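Local coordinates for protein putative acetyltransferase (Streptococcus mutans, PDB 3LD2) that binds coenzyme A and probably acts as an acyltransferase, moving an acyl group from the cofactor to an acceptor, at residues S100-P103 and H109-T112; I126-V131 and K161-D166; H148-N153 and F175-Q180. All coordinates share one frame; numbering follows the deposited sequence.

Contact 1 ties the end of one strand to the start of the next in the central sheet, contact 2 joins the start of helix 126-138 to the chain just after helix 154-162, beside the cofactor, and contact 3 lies near the tip of strand 166-177. Contact 2 is deepest, its centre about 11 Å from the chain centre, against about 14 Å for contact 1 and about 16 Å for contact 3. Contact 1 combines a backbone hydrogen bond with apolar side chains; in the others the segments meet through apolar side chains. Contacts 2 and 3 interleave along the chain and both touch coenzyme A. Contacts 1 and 3 both reach the central sheet, on its neighbouring strands 110-117 and 144-150.

Contact 1. Residues S100-P103 and H109-T112; sequences SLYP and HIVT
The amide N of L101 reaches the carbonyl O of I110 at 2.8 Å, a nearly straight hydrogen bond with an N-H...O angle of 167°. One residue back, S100 and V111 form an antiparallel, non-hydrogen-bonded pair with their CA atoms 4.5 Å apart, and the side chains of this pair diverge.

The side chain of L101 turns to strand 110-117 and rests there on two neighbours of the same face. With CG anti to the backbone N (chi1 -173°), the leucine fork divides between them: CD2 lies against I110 CG2 at 3.7 Å, while CD1 meets T112 CG2 at 3.8 Å. I110 is thus approached through its short branch. Its longer branch runs the other way, and its end, CD1, sits at the edge of the Y102 ring, near the ring plane, 3.8 Å from CE2. L101 CG in turn lies against one face of that ring, displaced toward the rim, so the tyrosine is touched by its neighbour in sequence as well as by I110 of strand 110-117.

Strand 144-150 continues this apolar patch, since L146 packs on both L101 and I110. The polar ends are held elsewhere: T112 OG1 is hydrogen-bonded to L146 O, and S100 OG to the hydroxyl of Y142. V111, on the opposite face from I110 and T112, packs against F134 and V138 of helix 126-138. Beyond S100 the chain leaves the strand and loops out before returning at I110. The arrangement is that of a beta hairpin, strands 92-100 and 110-117 joined by a loop, within the central mixed sheet of the GNAT fold.

Contact 2. Residues I126-V131 and K161-D166; sequences IGRALV and KKLGFD. With COA (coenzyme A), chain E.
This is a sparse apolar contact between the start of helix 126-138 and the residues that follow helix 154-162; the two helices flank the bound coenzyme A. L163 carries most of it and spreads its fork over two helix residues. Its CD1 lies 4.0 Å from R128 CG, touching the aliphatic stem of the arginine, while CD2 stands 4.3 Å from V131 CG1. The same valine methyl is met at the edge of the F165 ring, near the ring plane and 4.3 Å from CE2. F165 is held further by an edge-to-face pairing with Y189.

R128 has CG anti to its N (chi1 -174°) and an extended chain onward to NE, which carries the guanidinium past L163, the arginine's CG and CD lying beside the leucine. K162 bends at each later torsion and brings NZ to 3.0 Å from COA O3B, the ester oxygen of the 3'-phosphate, to which it is hydrogen-bonded. The R128 guanidinium, with NH1 4.9 Å from K162 NZ, lies in the same region without touching that phosphate.

Backbone amides at the start of the helix grip the pyrophosphate: G127 N donates to COA O5A and R128 N to COA O2A, each at 2.7 Å. The helix N-terminus would probably add a favourable dipole. At the other segment, G164, with positive phi, is the C-prime residue of a Schellman motif. R123 N and G125 N, in the loop before helix 126-138, also bond to coenzyme A, as does V117 N on strand 110-117; the loop and helix start are the pyrophosphate-binding element characteristic of GNAT acetyltransferases.

Contact 3. Residues H148-N153 and F175-Q180; sequences HVLSSN and FFLKGQ. With COA (coenzyme A), chain E.
L150 packs closely against F175 and more loosely against L177, while the turn beyond L177 reaches away toward solvent. The close point is L150 CD2, 3.5 Å from F175 CD2 and 3.7 Å from CE2 of the same ring; the methyl comes to this side of the ring obliquely, and the two side chains cross at about a right angle. The other fork of the leucine, CD1, meets L177 CD1 at 4.0 Å. L150 CG stands anti to its carbonyl carbon (chi1 -74°), and from there the fork divides, one methyl to each of the side chains that strand 166-177 directs at it, F175 and L177. P62 from a loop also touches both L150 and F175.

On the loose side, L177 to Q180 form a type I' turn in which L177 N and Q180 O are 2.9 Å apart in a backbone hydrogen bond. K178 and G179 occupy its exposed corner with positive phi. K178 NZ is bound to the side-chain oxygen of Q59, and S152 OG to the backbone O of that same residue, so the loop bearing Q59 meets both segments.

The other end of 148-153 has a polar role. L150 to N153 make a type I turn, and N153 sits at the N-cap position of helix 154-162. Its OD1 accepts a weak hydrogen bond from COA N4P at 2.8 Å, with an N-H...O angle of only 122°. The chemistry therefore divides by place: between the two segments hydrocarbon groups make a small contact with little directionality, whereas polar groups of these segments find partners elsewhere, S152 and K178 at Q59 and N153, weakly, at the pantetheine amide.

Contact 1. Residues S100-P103 and H109-T112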
loop_
_atom_site.group_PDB
_atom_site.type_symbol
_atom_site.label_atom_id
_atom_site.label_comp_id
_atom_site.label_asym_id
_atom_site.label_seq_id
_atom_site.Cartn_x
_atom_site.Cartn_y
_atom_site.Cartn_z
ATOM N N SER A 100 -5.298 8.874 -6.333
ATOM C CA SER A 100 -6.761 8.932 -6.480
ATOM C C SER A 100 -7.394 7.594 -6.888
ATOM O O SER A 100 -6.935 6.934 -7.814
ATOM C CB SER A 100 -7.132 9.975 -7.532
ATOM O OG SER A 100 -7.270 11.246 -6.925
ATOM N N LEU A 101 -8.471 7.210 -6.228
ATOM C CA LEU A 101 -9.107 5.941 -6.566
ATOM C C LEU A 101 -9.791 5.964 -7.934
ATOM O O LEU A 101 -9.772 4.963 -8.645
ATOM C CB LEU A 101 -10.092 5.505 -5.482
ATOM C CG LEU A 101 -10.670 4.100 -5.674
ATOM C CD1 LEU A 101 -9.557 3.074 -5.906
ATOM C CD2 LEU A 101 -11.515 3.696 -4.480
ATOM N N TYR A 102 -10.403 7.086 -8.307
ATOM C CA TYR A 102 -11.083 7.164 -9.604
ATOM C C TYR A 102 -10.588 8.380 -10.392
ATOM O O TYR A 102 -10.281 9.435 -9.808
ATOM C CB TYR A 102 -12.615 7.247 -9.470
ATOM C CG TYR A 102 -13.287 6.175 -8.636
ATOM C CD1 TYR A 102 -13.637 4.936 -9.181
ATOM C CD2 TYR A 102 -13.608 6.417 -7.310
ATOM C CE1 TYR A 102 -14.284 3.965 -8.405
ATOM C CE2 TYR A 102 -14.237 5.468 -6.541
ATOM C CZ TYR A 102 -14.571 4.246 -7.084
ATOM O OH TYR A 102 -15.200 3.331 -6.273
ATOM N N PRO A 103 -10.539 8.244 -11.728
ATOM C CA PRO A 103 -10.001 9.315 -12.567
ATOM C C PRO A 103 -11.078 10.324 -12.890
ATOM O O PRO A 103 -10.768 11.356 -13.453
ATOM C CB PRO A 103 -9.576 8.583 -13.848
ATOM C CG PRO A 103 -9.966 7.106 -13.648
ATOM C CD PRO A 103 -10.958 7.084 -12.531
ATOM N N HIS A 109 -12.772 12.343 -4.556
ATOM C CA HIS A 109 -12.521 12.600 -3.144
ATOM C C HIS A 109 -12.038 11.349 -2.365
ATOM O O HIS A 109 -11.928 11.381 -1.146
ATOM C CB HIS A 109 -13.785 13.182 -2.506
ATOM C CG HIS A 109 -14.938 12.234 -2.517
ATOM N ND1 HIS A 109 -15.539 11.813 -3.683
ATOM C CD2 HIS A 109 -15.570 11.588 -1.511
ATOM C CE1 HIS A 109 -16.511 10.969 -3.392
ATOM N NE2 HIS A 109 -16.549 10.813 -2.080
ATOM N N ILE A 110 -11.754 10.265 -3.077
ATOM C CA ILE A 110 -11.311 9.020 -2.455
ATOM C C ILE A 110 -9.863 8.693 -2.823
ATOM O O ILE A 110 -9.552 8.470 -3.985
ATOM C CB ILE A 110 -12.208 7.822 -2.879
ATOM C CG1 ILE A 110 -13.689 8.157 -2.653
ATOM C CG2 ILE A 110 -11.802 6.562 -2.123
ATOM C CD1 ILE A 110 -14.650 7.085 -3.126
ATOM N N VAL A 111 -8.977 8.653 -1.839
ATOM C CA VAL A 111 -7.596 8.231 -2.103
ATOM C C VAL A 111 -7.383 6.726 -1.802
ATOM O O VAL A 111 -8.050 6.156 -0.927
ATOM C CB VAL A 111 -6.561 9.155 -1.390
ATOM C CG1 VAL A 111 -6.615 9.000 0.120
ATOM C CG2 VAL A 111 -5.163 8.904 -1.912
ATOM N N THR A 112 -6.508 6.071 -2.563
ATOM C CA THR A 112 -6.072 4.693 -2.237
ATOM C C THR A 112 -4.515 4.571 -2.102
ATOM O O THR A 112 -3.786 5.506 -2.450
ATOM C CB THR A 112 -6.668 3.647 -3.244
ATOM O OG1 THR A 112 -6.461 2.298 -2.768
ATOM C CG2 THR A 112 -6.061 3.804 -4.613
#

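Contact 2. Residues I126-V131 and K161-D166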
loop_
_atom_site.group_PDB
_atom_site.type_symbol
_atom_site.label_atom_id
_atom_site.label_comp_id
_atom_site.label_asym_id
_atom_site.label_seq_id
_atom_site.Cartn_x
_atom_site.Cartn_y
_atom_site.Cartn_z
ATOM N N ILE A 126 7.530 0.676 11.359
ATOM C CA ILE A 126 7.730 1.291 10.043
ATOM C C ILE A 126 6.424 1.481 9.262
ATOM O O ILE A 126 6.179 2.558 8.683
ATOM C CB ILE A 126 8.713 0.485 9.169
ATOM C CG1 ILE A 126 10.137 0.589 9.724
ATOM C CG2 ILE A 126 8.668 0.965 7.721
ATOM C CD1 ILE A 126 11.072 -0.509 9.206
ATOM N N GLY A 127 5.599 0.435 9.233
ATOM C CA GLY A 127 4.307 0.522 8.580
ATOM C C GLY A 127 3.483 1.649 9.174
ATOM O O GLY A 127 2.947 2.500 8.473
ATOM N N ARG A 128 3.397 1.664 10.490
ATOM C CA ARG A 128 2.637 2.680 11.179
ATOM C C ARG A 128 3.079 4.095 10.761
ATOM O O ARG A 128 2.243 4.959 10.489
ATOM C CB ARG A 128 2.785 2.471 12.688
ATOM C CG ARG A 128 1.940 3.374 13.530
ATOM C CD ARG A 128 1.885 2.943 14.990
ATOM N NE ARG A 128 1.427 4.092 15.763
ATOM C CZ ARG A 128 0.803 4.059 16.942
ATOM N NH1 ARG A 128 0.534 2.895 17.545
ATOM N NH2 ARG A 128 0.441 5.215 17.514
ATOM N N ALA A 129 4.391 4.309 10.697
ATOM C CA ALA A 129 4.955 5.623 10.455
ATOM C C ALA A 129 4.702 6.055 9.009
ATOM O O ALA A 129 4.449 7.231 8.724
ATOM C CB ALA A 129 6.463 5.621 10.772
ATOM N N LEU A 130 4.777 5.103 8.096
ATOM C CA LEU A 130 4.438 5.395 6.715
ATOM C C LEU A 130 2.973 5.866 6.635
ATOM O O LEU A 130 2.668 6.956 6.136
ATOM C CB LEU A 130 4.659 4.156 5.848
ATOM C CG LEU A 130 5.861 3.961 4.896
ATOM C CD1 LEU A 130 6.871 5.109 4.790
ATOM C CD2 LEU A 130 6.560 2.613 5.153
ATOM N N VAL A 131 2.075 5.039 7.163
ATOM C CA VAL A 131 0.642 5.294 7.093
ATOM C C VAL A 131 0.347 6.648 7.685
ATOM O O VAL A 131 -0.501 7.394 7.191
ATOM C CB VAL A 131 -0.156 4.168 7.805
ATOM C CG1 VAL A 131 -1.570 4.611 8.150
ATOM C CG2 VAL A 131 -0.159 2.916 6.935
ATOM N N LYS A 161 -6.756 -2.665 11.141
ATOM C CA LYS A 161 -7.644 -2.531 12.287
ATOM C C LYS A 161 -6.945 -1.762 13.404
ATOM O O LYS A 161 -7.526 -0.871 14.033
ATOM C CB LYS A 161 -8.062 -3.901 12.811
ATOM C CG LYS A 161 -9.246 -3.821 13.755
ATOM C CD LYS A 161 -10.522 -3.570 12.936
ATOM C CE LYS A 161 -11.587 -2.736 13.670
ATOM N NZ LYS A 161 -12.653 -2.443 12.675
ATOM N N LYS A 162 -5.692 -2.122 13.653
ATOM C CA LYS A 162 -4.920 -1.470 14.708
ATOM C C LYS A 162 -4.814 0.048 14.466
ATOM O O LYS A 162 -5.032 0.838 15.373
ATOM C CB LYS A 162 -3.548 -2.135 14.849
ATOM C CG LYS A 162 -2.728 -1.731 16.065
ATOM C CD LYS A 162 -3.462 -1.952 17.387
ATOM C CE LYS A 162 -2.486 -2.331 18.517
ATOM N NZ LYS A 162 -1.164 -1.658 18.405
ATOM N N LEU A 163 -4.515 0.448 13.231
ATOM C CA LEU A 163 -4.369 1.868 12.874
ATOM C C LEU A 163 -5.696 2.599 12.710
ATOM O O LEU A 163 -5.728 3.736 12.259
ATOM C CB LEU A 163 -3.545 2.014 11.588
ATOM C CG LEU A 163 -2.021 2.026 11.787
ATOM C CD1 LEU A 163 -1.595 1.546 13.165
ATOM C CD2 LEU A 163 -1.329 1.223 10.709
ATOM N N GLY A 164 -6.795 1.942 13.048
ATOM C CA GLY A 164 -8.083 2.605 13.053
ATOM C C GLY A 164 -8.879 2.596 11.759
ATOM O O GLY A 164 -9.811 3.369 11.613
ATOM N N PHE A 165 -8.538 1.735 10.812
ATOM C CA PHE A 165 -9.374 1.624 9.620
ATOM C C PHE A 165 -10.651 0.871 9.965
ATOM O O PHE A 165 -10.676 0.098 10.928
ATOM C CB PHE A 165 -8.638 0.922 8.476
ATOM C CG PHE A 165 -7.600 1.775 7.805
ATOM C CD1 PHE A 165 -7.799 2.236 6.508
ATOM C CD2 PHE A 165 -6.425 2.115 8.467
ATOM C CE1 PHE A 165 -6.854 3.017 5.876
ATOM C CE2 PHE A 165 -5.465 2.897 7.846
ATOM C CZ PHE A 165 -5.681 3.350 6.541
ATOM N N ASP A 166 -11.706 1.109 9.184
ATOM C CA ASP A 166 -12.982 0.426 9.355
ATOM C C ASP A 166 -13.167 -0.642 8.292
ATOM O O ASP A 166 -12.886 -0.401 7.117
ATOM C CB ASP A 166 -14.129 1.432 9.232
ATOM C CG ASP A 166 -14.116 2.469 10.339
ATOM O OD1 ASP A 166 -14.181 2.079 11.524
ATOM O OD2 ASP A 166 -14.034 3.679 10.025
HETATM N N1A COA E . 0.877 -10.384 13.641
HETATM C C2A COA E . -0.054 -9.685 14.557
HETATM N N3A COA E . -0.214 -8.194 14.439
HETATM C C4A COA E . 0.530 -7.467 13.422
HETATM C C5A COA E . 1.436 -8.172 12.502
HETATM C C6A COA E . 1.622 -9.652 12.615
HETATM N N6A COA E . 2.536 -10.295 11.685
HETATM N N7A COA E . 2.060 -7.218 11.571
HETATM C C8A COA E . 1.518 -5.925 11.913
HETATM N N9A COA E . 0.509 -6.097 12.991
HETATM C C1B COA E . 0.162 -4.953 13.658
HETATM C C2B COA E . 0.169 -4.728 15.158
HETATM O O2B COA E . -0.344 -5.606 16.114
HETATM C C3B COA E . 0.628 -3.359 15.404
HETATM O O3B COA E . 0.915 -2.855 16.672
HETATM P P3B COA E . 2.256 -3.488 17.460
HETATM O O7A COA E . 2.627 -2.369 18.615
HETATM O O8A COA E . 1.916 -4.937 18.197
HETATM O O9A COA E . 3.362 -3.731 16.552
HETATM C C4B COA E . 0.952 -2.758 14.051
HETATM O O4B COA E . 0.708 -3.767 13.005
HETATM C C5B COA E . 1.712 -1.538 13.660
HETATM O O5B COA E . 2.859 -2.314 13.363
HETATM P P1A COA E . 4.024 -1.968 12.257
HETATM O O1A COA E . 5.484 -2.426 12.884
HETATM O O2A COA E . 3.975 -0.539 11.985
HETATM O O3A COA E . 3.743 -2.806 10.878
HETATM P P2A COA E . 4.903 -3.240 9.807
HETATM O O4A COA E . 5.599 -4.652 10.301
HETATM O O5A COA E . 5.924 -2.211 9.656
HETATM O O6A COA E . 4.172 -3.552 8.369
HETATM C CBP COA E . 2.637 -4.481 6.910
HETATM C CCP COA E . 2.835 -3.979 8.350
HETATM C CDP COA E . 2.904 -3.282 5.960
HETATM C CEP COA E . 1.216 -5.076 6.717
HETATM C CAP COA E . 3.716 -5.560 6.622
HETATM O OAP COA E . 3.434 -6.798 7.216
HETATM C C9P COA E . 3.783 -5.817 5.123
HETATM O O9P COA E . 4.766 -5.485 4.546
HETATM N N8P COA E . 3.102 -6.985 4.590
HETATM C C7P COA E . 3.679 -7.480 3.357
HETATM C C6P COA E . 2.666 -7.453 2.208
HETATM C C5P COA E . 1.640 -6.332 2.399
HETATM O O5P COA E . 1.956 -5.215 2.170
HETATM N N4P COA E . 0.265 -6.624 2.755
HETATM C C3P COA E . -0.836 -5.725 2.355
HETATM C C2P COA E . -0.439 -4.261 2.137
HETATM S S1P COA E . -0.800 -3.829 0.399
#

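Contact 3. Residues H148-N153 and F175-Q180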
loop_
_atom_site.group_PDB
_atom_site.type_symbol
_atom_site.label_atom_id
_atom_site.label_comp_id
_atom_site.label_asym_id
_atom_site.label_seq_id
_atom_site.Cartn_x
_atom_site.Cartn_y
_atom_site.Cartn_z
ATOM N N HIS A 148 -8.416 -2.414 -0.638
ATOM C CA HIS A 148 -8.820 -3.805 -0.769
ATOM C C HIS A 148 -7.765 -4.697 -0.124
ATOM O O HIS A 148 -6.582 -4.572 -0.439
ATOM C CB HIS A 148 -8.908 -4.170 -2.237
ATOM C CG HIS A 148 -10.065 -3.546 -2.943
ATOM N ND1 HIS A 148 -11.180 -4.263 -3.318
ATOM C CD2 HIS A 148 -10.284 -2.271 -3.344
ATOM C CE1 HIS A 148 -12.031 -3.458 -3.926
ATOM N NE2 HIS A 148 -11.512 -2.244 -3.956
ATOM N N VAL A 149 -8.183 -5.589 0.773
ATOM C CA VAL A 149 -7.263 -6.496 1.451
ATOM C C VAL A 149 -7.755 -7.934 1.252
ATOM O O VAL A 149 -8.900 -8.249 1.568
ATOM C CB VAL A 149 -7.169 -6.168 2.965
ATOM C CG1 VAL A 149 -6.002 -6.904 3.616
ATOM C CG2 VAL A 149 -7.021 -4.676 3.200
ATOM N N LEU A 150 -6.910 -8.797 0.694
ATOM C CA LEU A 150 -7.190 -10.233 0.643
ATOM C C LEU A 150 -7.387 -10.757 2.054
ATOM O O LEU A 150 -6.628 -10.383 2.943
ATOM C CB LEU A 150 -6.023 -10.983 0.038
ATOM C CG LEU A 150 -5.842 -10.841 -1.459
ATOM C CD1 LEU A 150 -4.890 -11.933 -1.946
ATOM C CD2 LEU A 150 -7.205 -10.924 -2.160
ATOM N N SER A 151 -8.409 -11.599 2.260
ATOM C CA SER A 151 -8.681 -12.167 3.585
ATOM C C SER A 151 -7.554 -13.097 4.081
ATOM O O SER A 151 -7.482 -13.426 5.252
ATOM C CB SER A 151 -10.067 -12.842 3.644
ATOM O OG SER A 151 -10.183 -13.946 2.768
ATOM N N SER A 152 -6.663 -13.480 3.175
ATOM C CA SER A 152 -5.533 -14.306 3.493
ATOM C C SER A 152 -4.404 -13.486 4.103
ATOM O O SER A 152 -3.439 -14.035 4.652
ATOM C CB SER A 152 -5.038 -14.981 2.217
ATOM O OG SER A 152 -4.893 -14.045 1.165
ATOM N N ASN A 153 -4.505 -12.165 3.976
ATOM C CA ASN A 153 -3.446 -11.273 4.440
ATOM C C ASN A 153 -3.617 -10.931 5.900
ATOM O O ASN A 153 -4.030 -9.839 6.264
ATOM C CB ASN A 153 -3.371 -10.019 3.600
ATOM C CG ASN A 153 -2.030 -9.339 3.721
ATOM O OD1 ASN A 153 -1.543 -8.725 2.773
ATOM N ND2 ASN A 153 -1.409 -9.471 4.878
ATOM N N PHE A 175 -11.598 -14.363 -5.042
ATOM C CA PHE A 175 -10.419 -14.911 -5.704
ATOM C C PHE A 175 -10.141 -16.347 -5.316
ATOM O O PHE A 175 -10.357 -16.756 -4.173
ATOM C CB PHE A 175 -9.197 -14.050 -5.399
ATOM C CG PHE A 175 -9.414 -12.591 -5.656
ATOM C CD1 PHE A 175 -9.494 -12.109 -6.956
ATOM C CD2 PHE A 175 -9.555 -11.709 -4.607
ATOM C CE1 PHE A 175 -9.715 -10.777 -7.203
ATOM C CE2 PHE A 175 -9.762 -10.365 -4.843
ATOM C CZ PHE A 175 -9.835 -9.897 -6.138
ATOM N N PHE A 176 -9.670 -17.104 -6.297
ATOM C CA PHE A 176 -9.185 -18.453 -6.090
ATOM C C PHE A 176 -7.646 -18.435 -6.166
ATOM O O PHE A 176 -7.075 -18.180 -7.220
ATOM C CB PHE A 176 -9.794 -19.379 -7.149
ATOM C CG PHE A 176 -9.524 -20.838 -6.915
ATOM C CD1 PHE A 176 -10.130 -21.512 -5.858
ATOM C CD2 PHE A 176 -8.669 -21.545 -7.759
ATOM C CE1 PHE A 176 -9.886 -22.869 -5.637
ATOM C CE2 PHE A 176 -8.416 -22.906 -7.548
ATOM C CZ PHE A 176 -9.031 -23.568 -6.488
ATOM N N LEU A 177 -6.983 -18.681 -5.043
ATOM C CA LEU A 177 -5.515 -18.698 -5.002
ATOM C C LEU A 177 -5.012 -19.825 -4.101
ATOM O O LEU A 177 -5.330 -19.876 -2.903
ATOM C CB LEU A 177 -4.957 -17.350 -4.523
ATOM C CG LEU A 177 -5.333 -16.133 -5.381
ATOM C CD1 LEU A 177 -5.518 -14.892 -4.496
ATOM C CD2 LEU A 177 -4.322 -15.893 -6.545
ATOM N N LYS A 178 -4.225 -20.722 -4.698
ATOM C CA LYS A 178 -3.647 -21.855 -3.982
ATOM C C LYS A 178 -4.743 -22.768 -3.478
ATOM O O LYS A 178 -4.758 -23.110 -2.309
ATOM C CB LYS A 178 -2.831 -21.351 -2.789
ATOM C CG LYS A 178 -1.542 -20.739 -3.193
ATOM C CD LYS A 178 -0.763 -20.347 -1.982
ATOM C CE LYS A 178 -1.452 -19.244 -1.214
ATOM N NZ LYS A 178 -0.437 -18.701 -0.304
ATOM N N GLY A 179 -5.674 -23.130 -4.357
ATOM C CA GLY A 179 -6.785 -23.985 -3.985
ATOM C C GLY A 179 -7.708 -23.452 -2.905
ATOM O O GLY A 179 -8.532 -24.192 -2.393
ATOM N N GLN A 180 -7.577 -22.187 -2.530
ATOM C CA GLN A 180 -8.512 -21.625 -1.572
ATOM C C GLN A 180 -9.321 -20.490 -2.195
ATOM O O GLN A 180 -8.819 -19.733 -3.044
ATOM C CB GLN A 180 -7.795 -21.087 -0.332
ATOM C CG GLN A 180 -6.597 -21.858 0.114
ATOM C CD GLN A 180 -5.835 -21.120 1.172
ATOM O OE1 GLN A 180 -6.424 -20.490 2.050
ATOM N NE2 GLN A 180 -4.519 -21.171 1.097
HETATM N N1A COA E . 0.877 -10.384 13.641
HETATM C C2A COA E . -0.054 -9.685 14.557
HETATM N N3A COA E . -0.214 -8.194 14.439
HETATM C C4A COA E . 0.530 -7.467 13.422
HETATM C C5A COA E . 1.436 -8.172 12.502
HETATM C C6A COA E . 1.622 -9.652 12.615
HETATM N N6A COA E . 2.536 -10.295 11.685
HETATM N N7A COA E . 2.060 -7.218 11.571
HETATM C C8A COA E . 1.518 -5.925 11.913
HETATM N N9A COA E . 0.509 -6.097 12.991
HETATM C C1B COA E . 0.162 -4.953 13.658
HETATM C C2B COA E . 0.169 -4.728 15.158
HETATM O O2B COA E . -0.344 -5.606 16.114
HETATM C C3B COA E . 0.628 -3.359 15.404
HETATM O O3B COA E . 0.915 -2.855 16.672
HETATM P P3B COA E . 2.256 -3.488 17.460
HETATM O O7A COA E . 2.627 -2.369 18.615
HETATM O O8A COA E . 1.916 -4.937 18.197
HETATM O O9A COA E . 3.362 -3.731 16.552
HETATM C C4B COA E . 0.952 -2.758 14.051
HETATM O O4B COA E . 0.708 -3.767 13.005
HETATM C C5B COA E . 1.712 -1.538 13.660
HETATM O O5B COA E . 2.859 -2.314 13.363
HETATM P P1A COA E . 4.024 -1.968 12.257
HETATM O O1A COA E . 5.484 -2.426 12.884
HETATM O O2A COA E . 3.975 -0.539 11.985
HETATM O O3A COA E . 3.743 -2.806 10.878
HETATM P P2A COA E . 4.903 -3.240 9.807
HETATM O O4A COA E . 5.599 -4.652 10.301
HETATM O O5A COA E . 5.924 -2.211 9.656
HETATM O O6A COA E . 4.172 -3.552 8.369
HETATM C CBP COA E . 2.637 -4.481 6.910
HETATM C CCP COA E . 2.835 -3.979 8.350
HETATM C CDP COA E . 2.904 -3.282 5.960
HETATM C CEP COA E . 1.216 -5.076 6.717
HETATM C CAP COA E . 3.716 -5.560 6.622
HETATM O OAP COA E . 3.434 -6.798 7.216
HETATM C C9P COA E . 3.783 -5.817 5.123
HETATM O O9P COA E . 4.766 -5.485 4.546
HETATM N N8P COA E . 3.102 -6.985 4.590
HETATM C C7P COA E . 3.679 -7.480 3.357
HETATM C C6P COA E . 2.666 -7.453 2.208
HETATM C C5P COA E . 1.640 -6.332 2.399
HETATM O O5P COA E . 1.956 -5.215 2.170
HETATM N N4P COA E . 0.265 -6.624 2.755
HETATM C C3P COA E . -0.836 -5.725 2.355
HETATM C C2P COA E . -0.439 -4.261 2.137
HETATM S S1P COA E . -0.800 -3.829 0.399
#